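Local coordinates for protein glutaredoxin 1 (Francisella tularensis subsp. tularensis, PDB 3MSZ) that probably reduces protein disulfides as a small thiol-disulfide oxidoreductase of the glutaredoxin family, and binds glutathione, at residues Ser43-Tyr46 against Asp47-Gln51. Sequence-based numbering, arbitrary orientation. Where two conformers were deposited one is given.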
loop_
_atom_site.group_PDB
_atom_site.type_symbol
_atom_site.label_atom_id
_atom_site.label_comp_id
_atom_site.label_asym_id
_atom_site.label_seq_id
_atom_site.Cartn_x
_atom_site.Cartn_y
_atom_site.Cartn_z
ATOM N N SER A 43 -1.501 3.224 -14.410
ATOM C CA SER A 43 -1.096 4.616 -14.629
ATOM C C SER A 43 -2.260 5.553 -14.377
ATOM O O SER A 43 -2.062 6.682 -13.959
ATOM C CB SER A 43 -0.493 4.846 -16.014
ATOM O OG SER A 43 -1.303 4.279 -16.994
ATOM N N LYS A 44 -3.474 5.067 -14.627
ATOM C CA LYS A 44 -4.677 5.830 -14.343
ATOM C C LYS A 44 -4.860 5.987 -12.828
ATOM O O LYS A 44 -5.225 7.043 -12.337
ATOM C CB LYS A 44 -5.903 5.143 -14.954
ATOM C CG LYS A 44 -7.197 5.980 -14.896
ATOM C CD LYS A 44 -8.461 5.157 -15.234
ATOM C CE LYS A 44 -9.737 6.024 -15.247
ATOM N NZ LYS A 44 -10.992 5.253 -15.581
ATOM N N PHE A 45 -4.657 4.905 -12.101
ATOM C CA PHE A 45 -4.632 4.950 -10.655
ATOM C C PHE A 45 -3.532 5.911 -10.115
ATOM O O PHE A 45 -3.795 6.739 -9.246
ATOM C CB PHE A 45 -4.407 3.523 -10.149
ATOM C CG PHE A 45 -4.073 3.446 -8.699
ATOM C CD1 PHE A 45 -5.069 3.553 -7.745
ATOM C CD2 PHE A 45 -2.767 3.260 -8.292
ATOM C CE1 PHE A 45 -4.762 3.492 -6.405
ATOM C CE2 PHE A 45 -2.457 3.181 -6.949
ATOM C CZ PHE A 45 -3.455 3.299 -6.004
ATOM N N TYR A 46 -2.309 5.820 -10.636
ATOM C CA TYR A 46 -1.263 6.755 -10.225
ATOM C C TYR A 46 -1.687 8.206 -10.417
ATOM O O TYR A 46 -1.566 9.041 -9.496
ATOM C CB TYR A 46 0.060 6.515 -10.973
ATOM C CG TYR A 46 0.706 5.151 -10.725
ATOM C CD1 TYR A 46 0.541 4.503 -9.511
ATOM C CD2 TYR A 46 1.462 4.516 -11.724
ATOM C CE1 TYR A 46 1.108 3.247 -9.272
ATOM C CE2 TYR A 46 2.050 3.258 -11.499
ATOM C CZ TYR A 46 1.868 2.636 -10.263
ATOM O OH TYR A 46 2.433 1.405 -9.996
ATOM N N ASP A 47 -2.181 8.515 -11.606
ATOM C CA ASP A 47 -2.490 9.904 -11.925
ATOM C C ASP A 47 -3.655 10.396 -11.051
ATOM O O ASP A 47 -3.633 11.518 -10.527
ATOM C CB ASP A 47 -2.778 10.055 -13.429
ATOM C CG ASP A 47 -1.559 9.715 -14.310
ATOM O OD1 ASP A 47 -0.546 9.155 -13.809
ATOM O OD2 ASP A 47 -1.621 10.010 -15.527
ATOM N N GLU A 48 -4.651 9.534 -10.857
ATOM C CA GLU A 48 -5.753 9.824 -9.971
ATOM C C GLU A 48 -5.288 10.090 -8.527
ATOM O O GLU A 48 -5.602 11.112 -7.956
ATOM C CB GLU A 48 -6.706 8.660 -9.968
ATOM C CG GLU A 48 -7.495 8.540 -11.230
ATOM C CD GLU A 48 -8.574 7.467 -11.129
ATOM O OE1 GLU A 48 -8.431 6.551 -10.275
ATOM O OE2 GLU A 48 -9.557 7.552 -11.905
HETATM N N MSE A 49 -4.551 9.161 -7.944
HETATM C CA MSE A 49 -4.025 9.357 -6.586
HETATM C C MSE A 49 -3.145 10.607 -6.475
HETATM O O MSE A 49 -3.236 11.322 -5.483
HETATM C CB MSE A 49 -3.204 8.129 -6.143
HETATM C CG MSE A 49 -4.023 6.906 -5.741
HETATM SE SE MSE A 49 -5.252 7.209 -4.247
HETATM C CE MSE A 49 -6.796 7.843 -5.282
ATOM N N ASN A 50 -2.281 10.846 -7.473
ATOM C CA ASN A 50 -1.333 11.974 -7.425
ATOM C C ASN A 50 -2.019 13.339 -7.483
ATOM O O ASN A 50 -1.400 14.359 -7.182
ATOM C CB ASN A 50 -0.225 11.890 -8.490
ATOM C CG ASN A 50 0.739 10.747 -8.208
ATOM O OD1 ASN A 50 0.857 10.319 -7.056
ATOM N ND2 ASN A 50 1.403 10.233 -9.240
ATOM N N GLN A 51 -3.308 13.340 -7.790
ATOM C CA GLN A 51 -4.093 14.561 -7.763
ATOM C C GLN A 51 -5.257 14.511 -6.779
ATOM O O GLN A 51 -6.205 15.311 -6.886
ATOM C CB GLN A 51 -4.652 14.818 -9.154
ATOM C CG GLN A 51 -3.612 14.952 -10.206
ATOM C CD GLN A 51 -4.254 15.351 -11.516
ATOM O OE1 GLN A 51 -4.293 14.570 -12.482
ATOM N NE2 GLN A 51 -4.787 16.567 -11.546
#
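Selenomethionine Met49 lays its CG over one face of the Phe45 ring, one helical turn apart. This is a CH-pi contact, with Met49 CG 3.9 Å from the ring centroid and displaced toward the rim, nearest to CE1 and CZ. Phe45 sends its ring along the helix toward Met49 because CG stands anti to the backbone N (chi1 168°), while the bend at chi2 (-60°) sets the selenium obliquely off the ring, a looser Met-aromatic approach with SE 5.2 Å from the centroid; chi3 then turns only the terminal methyl. The flat ring of Phe45, buried against Tyr9, Ile36 and Ile59, suits the inward side, and the flexible, unbranched chain of methionine can follow its face.

On the outer side, Lys44 and Glu48, both extended, leave their charges close without a salt bridge: Lys44 NZ lies 4.6 Å from Glu48 OE2, so any attraction is probably modest and long chains can stay in solvent. Another side faces the loop holding Ile59 and Val62. There Asn50, near the helix end, folds its amide back beside the Tyr46 carbonyl, but OD1 is hydrogen-bonded to the backbone N of Ile59, tying helix to loop. Tyr46 packs its ring on Ile59 and Val62, with a cacodylate ion nearby.

The i to i+4 ladder sets the helix, Met49 N reaching Phe45 O at 2.9 Å and Asn50 N reaching Tyr46 O at 2.8 Å. Phe45 facing the interior and Lys44 and Glu48 facing solvent make it amphipathic: the last turns of helix 39-50 in the thioredoxin-type fold, leading into Gln51, a reported glutathione-binding position, although no glutathione is bound there on this chain.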